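Side-chain contacts in putative DsbA oxidoreductase SCO1869 (Streptomyces coelicolor A3, PDB 3GL5), which is probably an oxidoreductase of the DsbA family, built on a thioredoxin-like domain, although its biological role has not been established: residues A[128-133]-A[138-143]; A[42-47]-A[98-103]; A[20-25]-A[80-85]. All coordinates share one frame; numbering follows the deposited sequence.

Interaction 1. Residues A[128-133]-A[138-143]; sequences FADERS and DERLVE. With NA (sodium ion), chain B.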
loop_
_atom_site.group_PDB
_atom_site.type_symbol
_atom_site.label_atom_id
_atom_site.label_comp_id
_atom_site.label_asym_id
_atom_site.label_seq_id
_atom_site.Cartn_x
_atom_site.Cartn_y
_atom_site.Cartn_z
ATOM N N PHE A 128 17.977 19.675 0.474
ATOM C CA PHE A 128 19.415 19.482 0.674
ATOM C C PHE A 128 20.310 19.917 -0.482
ATOM O O PHE A 128 21.474 20.260 -0.258
ATOM C CB PHE A 128 19.699 18.010 1.039
ATOM C CG PHE A 128 19.068 17.575 2.352
ATOM C CD1 PHE A 128 19.576 18.023 3.562
ATOM C CD2 PHE A 128 17.949 16.718 2.371
ATOM C CE1 PHE A 128 18.986 17.628 4.782
ATOM C CE2 PHE A 128 17.380 16.313 3.572
ATOM C CZ PHE A 128 17.908 16.788 4.804
ATOM N N ALA A 129 19.772 19.938 -1.699
ATOM C CA ALA A 129 20.545 20.309 -2.903
ATOM C C ALA A 129 20.367 21.753 -3.315
ATOM O O ALA A 129 21.149 22.299 -4.040
ATOM C CB ALA A 129 20.205 19.387 -4.080
ATOM N N ASP A 130 19.349 22.393 -2.808
ATOM C CA ASP A 130 18.832 23.580 -3.420
ATOM C C ASP A 130 18.875 24.702 -2.392
ATOM O O ASP A 130 18.506 24.494 -1.236
ATOM C CB ASP A 130 17.386 23.218 -3.723
ATOM C CG ASP A 130 16.780 24.029 -4.811
ATOM O OD1 ASP A 130 17.078 25.241 -4.912
ATOM O OD2 ASP A 130 15.934 23.446 -5.524
ATOM N N GLU A 131 19.287 25.895 -2.813
ATOM C CA GLU A 131 19.443 27.058 -1.917
ATOM C C GLU A 131 18.092 27.651 -1.478
ATOM O O GLU A 131 17.955 28.117 -0.337
ATOM C CB GLU A 131 20.359 28.088 -2.592
ATOM C CG GLU A 131 20.456 29.446 -1.961
ATOM C CD GLU A 131 21.335 30.408 -2.778
ATOM O OE1 GLU A 131 21.895 29.983 -3.824
ATOM O OE2 GLU A 131 21.465 31.597 -2.384
ATOM N N ARG A 132 17.085 27.574 -2.356
ATOM C CA ARG A 132 15.726 27.932 -1.980
ATOM C C ARG A 132 15.166 26.987 -0.917
ATOM O O ARG A 132 15.338 25.764 -0.985
ATOM C CB ARG A 132 14.799 27.954 -3.193
ATOM C CG ARG A 132 15.119 29.063 -4.173
ATOM C CD ARG A 132 14.447 28.829 -5.507
ATOM N NE ARG A 132 15.155 27.806 -6.276
ATOM C CZ ARG A 132 14.824 27.425 -7.510
ATOM N NH1 ARG A 132 13.768 27.958 -8.121
ATOM N NH2 ARG A 132 15.541 26.488 -8.121
ATOM N N SER A 133 14.483 27.571 0.060
ATOM C CA SER A 133 13.863 26.829 1.147
ATOM C C SER A 133 12.621 26.071 0.676
ATOM O O SER A 133 11.873 26.547 -0.194
ATOM C CB SER A 133 13.481 27.790 2.271
ATOM O OG SER A 133 12.845 27.104 3.325
ATOM N N ASP A 138 4.500 27.958 0.111
ATOM C CA ASP A 138 3.568 27.104 -0.592
ATOM C C ASP A 138 3.847 27.055 -2.085
ATOM O O ASP A 138 3.800 25.987 -2.684
ATOM C CB ASP A 138 2.138 27.573 -0.323
ATOM C CG ASP A 138 1.563 27.007 0.968
ATOM O OD1 ASP A 138 2.297 26.314 1.732
ATOM O OD2 ASP A 138 0.361 27.254 1.212
ATOM N N GLU A 139 4.172 28.204 -2.675
ATOM C CA GLU A 139 4.482 28.252 -4.096
ATOM C C GLU A 139 5.710 27.394 -4.467
ATOM O O GLU A 139 5.718 26.725 -5.497
ATOM C CB GLU A 139 4.581 29.693 -4.600
ATOM C CG GLU A 139 3.189 30.361 -4.796
ATOM C CD GLU A 139 2.244 29.490 -5.617
ATOM O OE1 GLU A 139 2.686 28.934 -6.639
ATOM O OE2 GLU A 139 1.065 29.344 -5.243
ATOM N N ARG A 140 6.706 27.363 -3.593
ATOM C CA ARG A 140 7.828 26.416 -3.752
ATOM C C ARG A 140 7.362 24.955 -3.811
ATOM O O ARG A 140 7.772 24.196 -4.685
ATOM C CB ARG A 140 8.860 26.571 -2.644
ATOM C CG ARG A 140 10.159 25.837 -2.924
ATOM C CD ARG A 140 10.679 26.312 -4.244
ATOM N NE ARG A 140 11.816 25.547 -4.734
ATOM C CZ ARG A 140 12.111 25.398 -6.028
ATOM N NH1 ARG A 140 11.318 25.927 -6.956
ATOM N NH2 ARG A 140 13.184 24.687 -6.394
ATOM N N LEU A 141 6.499 24.574 -2.891
ATOM C CA LEU A 141 5.958 23.212 -2.887
ATOM C C LEU A 141 5.152 22.939 -4.143
ATOM O O LEU A 141 5.226 21.850 -4.697
ATOM C CB LEU A 141 5.123 22.944 -1.632
ATOM C CG LEU A 141 5.892 23.284 -0.352
ATOM C CD1 LEU A 141 5.036 23.086 0.915
ATOM C CD2 LEU A 141 7.230 22.504 -0.263
ATOM N N VAL A 142 4.408 23.929 -4.612
ATOM C CA VAL A 142 3.662 23.753 -5.818
ATOM C C VAL A 142 4.606 23.427 -6.994
ATOM O O VAL A 142 4.389 22.452 -7.741
ATOM C CB VAL A 142 2.802 24.978 -6.078
ATOM C CG1 VAL A 142 2.121 24.866 -7.422
ATOM C CG2 VAL A 142 1.765 25.133 -4.973
ATOM N N GLU A 143 5.666 24.221 -7.131
ATOM C CA GLU A 143 6.631 24.048 -8.214
ATOM C C GLU A 143 7.287 22.679 -8.101
ATOM O O GLU A 143 7.305 21.930 -9.074
ATOM C CB GLU A 143 7.698 25.131 -8.159
ATOM C CG GLU A 143 7.197 26.548 -8.435
ATOM C CD GLU A 143 8.204 27.612 -7.997
ATOM O OE1 GLU A 143 9.159 27.277 -7.252
ATOM O OE2 GLU A 143 8.059 28.785 -8.420
HETATM NA NA NA B . 16.448 24.125 0.245
HETATM O O HOH W 1 17.318 26.440 1.591
HETATM O O HOH W 2 13.645 24.504 -3.076
HETATM O O HOH W 3 15.086 24.164 2.429
#
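Arg132 O is gripped from two directions, by the sodium ion at 2.3 Å and by a water that donates a hydrogen bond to it at 3.0 Å. The same water accepts the hydrogen of Arg140 NE (2.7 Å), lying at the edge of that guanidinium and in its plane, and so ties the helical arginine to a metal ligand. At another point of this edge, NH2 of Arg140 forms a salt bridge with Asp130 OD2 over 3.1 Å, a bent bond (138° at the hydrogen) that meets the carboxylate on its syn side but tilted from its plane. Arg140 NH1 serves a second carboxylate, reaching Glu143 OE1 at 2.6 Å one helical turn further on. A bend at chi2 (55°) turns the Arg140 chain after CG, which itself rests 3.3 Å from Ser133 O.

Over one face of the Arg140 guanidinium lies that of Arg132. The two guanidinium planes stack at 25° with centres 3.7 Å apart, and Arg140 NH2 sits over the centre of its neighbour. Two like charges this close are probably made tolerable by Asp130 and Glu143; Asp130 OD1 also takes a weak bond from Arg132 NE. Backbone oxygens of Asp130, Gly126 and Asn127 join Arg132 O and two waters round the metal. The arrangement is a four-residue salt-bridge network with a stacked arginine pair, fastening a carbonyl-lined sodium site in the loop after helix 116-128 to the first turns of helix 138-147.

Interaction 2. Residues A[42-47]-A[98-103]; sequences SFELDP and GSTFDL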
loop_
_atom_site.group_PDB
_atom_site.type_symbol
_atom_site.label_atom_id
_atom_site.label_comp_id
_atom_site.label_asym_id
_atom_site.label_seq_id
_atom_site.Cartn_x
_atom_site.Cartn_y
_atom_site.Cartn_z
ATOM N N SER A 42 5.333 8.504 6.582
ATOM C CA SER A 42 5.598 9.819 7.149
ATOM C C SER A 42 6.151 9.729 8.560
ATOM O O SER A 42 5.666 8.949 9.366
ATOM C CB SER A 42 4.304 10.607 7.263
ATOM O OG SER A 42 3.704 10.785 6.000
ATOM N N PHE A 43 7.095 10.597 8.878
ATOM C CA PHE A 43 7.510 10.797 10.250
ATOM C C PHE A 43 7.915 12.237 10.402
ATOM O O PHE A 43 8.599 12.765 9.537
ATOM C CB PHE A 43 8.707 9.876 10.553
ATOM C CG PHE A 43 9.102 9.819 12.032
ATOM C CD1 PHE A 43 8.683 8.762 12.832
ATOM C CD2 PHE A 43 9.946 10.797 12.595
ATOM C CE1 PHE A 43 9.059 8.675 14.205
ATOM C CE2 PHE A 43 10.347 10.731 13.955
ATOM C CZ PHE A 43 9.888 9.672 14.767
ATOM N N GLU A 44 7.509 12.896 11.489
ATOM C CA GLU A 44 7.969 14.261 11.714
ATOM C C GLU A 44 8.888 14.261 12.937
ATOM O O GLU A 44 8.461 13.926 14.038
ATOM C CB GLU A 44 6.798 15.225 11.972
ATOM C CG GLU A 44 6.051 15.730 10.739
ATOM C CD GLU A 44 4.756 16.412 11.130
ATOM O OE1 GLU A 44 3.780 15.717 11.522
ATOM O OE2 GLU A 44 4.723 17.653 11.125
ATOM N N LEU A 45 10.120 14.713 12.755
ATOM C CA LEU A 45 11.021 14.911 13.885
ATOM C C LEU A 45 10.502 16.016 14.823
ATOM O O LEU A 45 10.696 15.932 16.028
ATOM C CB LEU A 45 12.424 15.237 13.385
ATOM C CG LEU A 45 13.187 14.018 12.862
ATOM C CD1 LEU A 45 14.304 14.495 11.948
ATOM C CD2 LEU A 45 13.730 13.146 14.027
ATOM N N ASP A 46 9.803 17.010 14.281
ATOM C CA ASP A 46 9.303 18.095 15.130
ATOM C C ASP A 46 7.868 18.440 14.754
ATOM O O ASP A 46 7.604 19.431 14.068
ATOM C CB ASP A 46 10.243 19.295 15.002
ATOM C CG ASP A 46 9.887 20.458 15.920
ATOM O OD1 ASP A 46 9.025 20.327 16.827
ATOM O OD2 ASP A 46 10.483 21.546 15.692
ATOM N N PRO A 47 6.926 17.592 15.169
ATOM C CA PRO A 47 5.546 17.828 14.716
ATOM C C PRO A 47 4.910 19.090 15.331
ATOM O O PRO A 47 3.889 19.591 14.811
ATOM C CB PRO A 47 4.799 16.576 15.198
ATOM C CG PRO A 47 5.649 16.050 16.370
ATOM C CD PRO A 47 7.052 16.449 16.098
ATOM N N GLY A 98 12.714 23.578 9.069
ATOM C CA GLY A 98 11.361 24.000 9.468
ATOM C C GLY A 98 10.371 22.854 9.609
ATOM O O GLY A 98 10.740 21.665 9.676
ATOM N N SER A 99 9.100 23.224 9.696
ATOM C CA SER A 99 8.014 22.273 9.821
ATOM C C SER A 99 7.814 21.487 8.501
ATOM O O SER A 99 7.937 22.069 7.411
ATOM C CB SER A 99 6.742 23.046 10.196
ATOM O OG SER A 99 5.585 22.308 9.800
ATOM N N THR A 100 7.505 20.186 8.579
ATOM C CA THR A 100 7.314 19.356 7.341
ATOM C C THR A 100 5.886 18.798 7.199
ATOM O O THR A 100 5.613 17.956 6.349
ATOM C CB THR A 100 8.287 18.169 7.292
ATOM O OG1 THR A 100 8.152 17.396 8.506
ATOM C CG2 THR A 100 9.710 18.671 7.164
ATOM N N PHE A 101 4.984 19.269 8.044
ATOM C CA PHE A 101 3.680 18.693 8.119
ATOM C C PHE A 101 2.997 18.683 6.753
ATOM O O PHE A 101 2.496 17.650 6.311
ATOM C CB PHE A 101 2.794 19.411 9.157
ATOM C CG PHE A 101 1.407 18.814 9.264
ATOM C CD1 PHE A 101 1.231 17.473 9.628
ATOM C CD2 PHE A 101 0.275 19.575 8.985
ATOM C CE1 PHE A 101 -0.051 16.913 9.717
ATOM C CE2 PHE A 101 -1.031 19.002 9.115
ATOM C CZ PHE A 101 -1.170 17.675 9.461
ATOM N N ASP A 102 2.962 19.851 6.119
ATOM C CA ASP A 102 2.359 20.036 4.800
ATOM C C ASP A 102 3.086 19.269 3.689
ATOM O O ASP A 102 2.443 18.734 2.751
ATOM C CB ASP A 102 2.269 21.530 4.476
ATOM C CG ASP A 102 1.203 22.225 5.327
ATOM O OD1 ASP A 102 0.256 21.520 5.733
ATOM O OD2 ASP A 102 1.309 23.439 5.619
ATOM N N LEU A 103 4.409 19.186 3.803
ATOM C CA LEU A 103 5.154 18.361 2.872
ATOM C C LEU A 103 4.657 16.922 2.965
ATOM O O LEU A 103 4.427 16.267 1.964
ATOM C CB LEU A 103 6.656 18.447 3.188
ATOM C CG LEU A 103 7.441 19.645 2.640
ATOM C CD1 LEU A 103 7.015 20.939 3.311
ATOM C CD2 LEU A 103 8.903 19.421 2.883
HETATM O O HOH W 4 6.969 18.904 11.257
HETATM O O HOH W 5 9.429 17.605 11.420
#
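Glu44, in the loop after central-sheet strand 36-42, lies against the N-terminal end of helix 101-111 in the DsbA-like thioredoxin domain, its side chain running past that of Thr100 in the opposite direction, with Glu44 CG 3.5 Å from Thr100 OG1. The carboxylate reaches Phe101: Glu44 OE2 approaches Phe101 CB to 3.3 Å, while Glu44 OE1 sits at the ring edge, 3.6 Å from Phe101 CD1. Carboxylate and ring planes differ by only 25°. No direct hydrogen bond joins the segments, and two waters supply the polar link. One donates to Glu44 OE2 (2.6 Å) and to Asp46 O, and accepts from Thr100 N at 3.0 Å. The other accepts from Asp46 N at 2.9 Å and donates to Thr100 OG1 (3.2 Å).

Further out, Asp10 positions both sides, one carboxylate oxygen bonding to Thr100 OG1 and the other to Leu45 N. A chi1 of 55° lets Thr100 OG1 meet both Asp10 and the second water. Arg170 on helix 166-178 pairs with Glu44 OE1 and also touches Phe101, whereas Glu173 brings a like charge close. Leu45 packs on Cys13 and on Cys229 of the second subunit.

The chemistry implies a buried carboxylate whose two oxygens are served differently, OE1 by Arg170 and OE2 by water; the arginine and the adjacent helix start would probably favour its ionised form, against the influence of Glu173.

Interaction 3. Residues A[20-25]-A[80-85]; sequences KARFEK and GAQAAA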
loop_
_atom_site.group_PDB
_atom_site.type_symbol
_atom_site.label_atom_id
_atom_site.label_comp_id
_atom_site.label_asym_id
_atom_site.label_seq_id
_atom_site.Cartn_x
_atom_site.Cartn_y
_atom_site.Cartn_z
ATOM N N LYS A 20 18.285 6.623 2.514
ATOM C CA LYS A 20 17.437 6.144 1.443
ATOM C C LYS A 20 18.319 5.599 0.294
ATOM O O LYS A 20 18.079 4.516 -0.237
ATOM C CB LYS A 20 16.514 7.250 0.914
ATOM C CG LYS A 20 15.670 6.735 -0.305
ATOM C CD LYS A 20 14.436 7.565 -0.505
ATOM C CE LYS A 20 14.600 8.460 -1.648
ATOM N NZ LYS A 20 14.436 7.639 -2.892
ATOM N N ALA A 21 19.361 6.355 -0.045
ATOM C CA ALA A 21 20.263 5.989 -1.140
ATOM C C ALA A 21 21.042 4.730 -0.787
ATOM O O ALA A 21 21.253 3.842 -1.647
ATOM C CB ALA A 21 21.205 7.128 -1.450
ATOM N N ARG A 22 21.454 4.632 0.476
ATOM C CA ARG A 22 22.189 3.450 0.943
ATOM C C ARG A 22 21.331 2.180 0.852
ATOM O O ARG A 22 21.803 1.132 0.413
ATOM C CB ARG A 22 22.746 3.661 2.357
ATOM C CG ARG A 22 24.109 4.183 2.333
ATOM C CD ARG A 22 24.643 4.532 3.696
ATOM N NE ARG A 22 25.732 5.502 3.603
ATOM C CZ ARG A 22 26.302 6.073 4.664
ATOM N NH1 ARG A 22 25.877 5.799 5.881
ATOM N NH2 ARG A 22 27.278 6.947 4.518
ATOM N N PHE A 23 20.069 2.302 1.255
ATOM C CA PHE A 23 19.136 1.214 1.175
ATOM C C PHE A 23 18.904 0.794 -0.258
ATOM O O PHE A 23 18.806 -0.413 -0.547
ATOM C CB PHE A 23 17.781 1.577 1.778
ATOM C CG PHE A 23 16.752 0.530 1.529
ATOM C CD1 PHE A 23 16.772 -0.657 2.250
ATOM C CD2 PHE A 23 15.829 0.680 0.494
ATOM C CE1 PHE A 23 15.868 -1.655 1.986
ATOM C CE2 PHE A 23 14.908 -0.322 0.211
ATOM C CZ PHE A 23 14.907 -1.477 0.966
ATOM N N GLU A 24 18.747 1.776 -1.143
ATOM C CA GLU A 24 18.427 1.471 -2.519
ATOM C C GLU A 24 19.612 0.759 -3.164
ATOM O O GLU A 24 19.470 -0.242 -3.915
ATOM C CB GLU A 24 18.083 2.749 -3.266
ATOM C CG GLU A 24 16.642 3.221 -3.022
ATOM C CD GLU A 24 16.394 4.658 -3.460
ATOM O OE1 GLU A 24 17.271 5.286 -4.101
ATOM O OE2 GLU A 24 15.318 5.192 -3.134
ATOM N N LYS A 25 20.798 1.251 -2.834
ATOM C CA LYS A 25 22.001 0.608 -3.313
ATOM C C LYS A 25 22.024 -0.860 -2.839
ATOM O O LYS A 25 22.286 -1.746 -3.625
ATOM C CB LYS A 25 23.239 1.416 -2.910
ATOM C CG LYS A 25 24.537 0.629 -2.961
ATOM C CD LYS A 25 25.737 1.442 -2.462
ATOM C CE LYS A 25 26.596 1.856 -3.630
ATOM N NZ LYS A 25 28.080 1.877 -3.311
ATOM N N GLY A 80 28.065 16.038 3.972
ATOM C CA GLY A 80 28.327 16.329 2.568
ATOM C C GLY A 80 29.212 15.284 1.902
ATOM O O GLY A 80 28.966 14.884 0.767
ATOM N N ALA A 81 30.235 14.830 2.600
ATOM C CA ALA A 81 31.077 13.759 2.056
ATOM C C ALA A 81 30.301 12.448 1.849
ATOM O O ALA A 81 30.463 11.766 0.803
ATOM C CB ALA A 81 32.333 13.514 2.984
ATOM N N GLN A 82 29.474 12.075 2.822
ATOM C CA GLN A 82 28.794 10.790 2.757
ATOM C C GLN A 82 27.660 10.832 1.722
ATOM O O GLN A 82 27.393 9.830 1.046
ATOM C CB GLN A 82 28.288 10.362 4.142
ATOM C CG GLN A 82 29.393 10.233 5.211
ATOM C CD GLN A 82 28.958 9.411 6.411
ATOM O OE1 GLN A 82 28.265 8.412 6.273
ATOM N NE2 GLN A 82 29.374 9.824 7.592
ATOM N N ALA A 83 27.007 11.991 1.606
ATOM C CA ALA A 83 26.036 12.234 0.534
ATOM C C ALA A 83 26.747 12.104 -0.814
ATOM O O ALA A 83 26.258 11.361 -1.661
ATOM C CB ALA A 83 25.367 13.637 0.677
ATOM N N ALA A 84 27.908 12.762 -1.012
ATOM C CA ALA A 84 28.583 12.665 -2.323
ATOM C C ALA A 84 28.843 11.204 -2.691
ATOM O O ALA A 84 28.642 10.782 -3.833
ATOM C CB ALA A 84 29.876 13.458 -2.364
ATOM N N ALA A 85 29.260 10.436 -1.699
ATOM C CA ALA A 85 29.633 9.053 -1.909
ATOM C C ALA A 85 28.449 8.167 -2.357
ATOM O O ALA A 85 28.688 7.099 -2.901
ATOM C CB ALA A 85 30.302 8.469 -0.641
HETATM O O HOH W 6 27.916 7.480 1.924
#
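Helices 14-28 and 69-85 stay well apart where Arg22 and Gln82 join them, the CA atoms of these two residues lying 10.0 Å from each other, so that long side chains and a water must bridge the interval. Arg22 does most of the reaching. Its chain runs extended from CG to NE, with chi2 at 174°, and delivers the guanidinium edge-on to the amide of Gln82. The two flat groups are nearly coplanar, 16° apart, and Arg22 NH2 points a nearly straight hydrogen bond (161°) at Gln82 OE1. At 2.5 Å between Arg22 NH2 and Gln82 OE1 the bond is modelled as very short; since Gln82 has two conformers, that length is doubtful. A second route runs from the same nitrogen: a water accepts from Arg22 NH2 at 2.7 Å and donates to Gln82 O at 2.6 Å, so one NH2 group addresses both the side chain and the backbone of Gln82.

Helix 14-28 carries at its start the thioredoxin-type CxxC pair, Cys13 and Cys16, which form a disulfide here. Helix 69-85 belongs to the largely helical region between strands 36-42 and 186-189, consistent with the helical insertion of DsbA-like proteins.

Arg22 NE forms a salt bridge with Glu86, and Gln82 NE2 bonds to Asn78 OD1, which is consistent with OE1 facing Arg22 in this conformer. Replacing Arg22 by a leucine would probably leave Glu86 without this charged partner, Gln82 OE1 without this donor, and the water held by Gln82 O but not by the arginine.

Overall arrangement
Interaction 2 is the buried contact, interaction 1 is partly buried and interaction 3 lies at the surface. The first two meet directly, Leu141 packing on Leu103, because helix 138-147 rests against helix 101-111; their centres are 15 Å apart. Interaction 3 stands apart from both, with centres 21 to 22 Å away, yet alternates with interaction 2 along the chain. All use charged groups, differently: a metal-linked ion network with stacked arginines at residues 128-133 and 138-143, a carboxylate served by water and by an arginine of helix 166-178 at 42-47 and 98-103, and one arginine-amide bond with a water bridge between helices at 20-25 and 80-85.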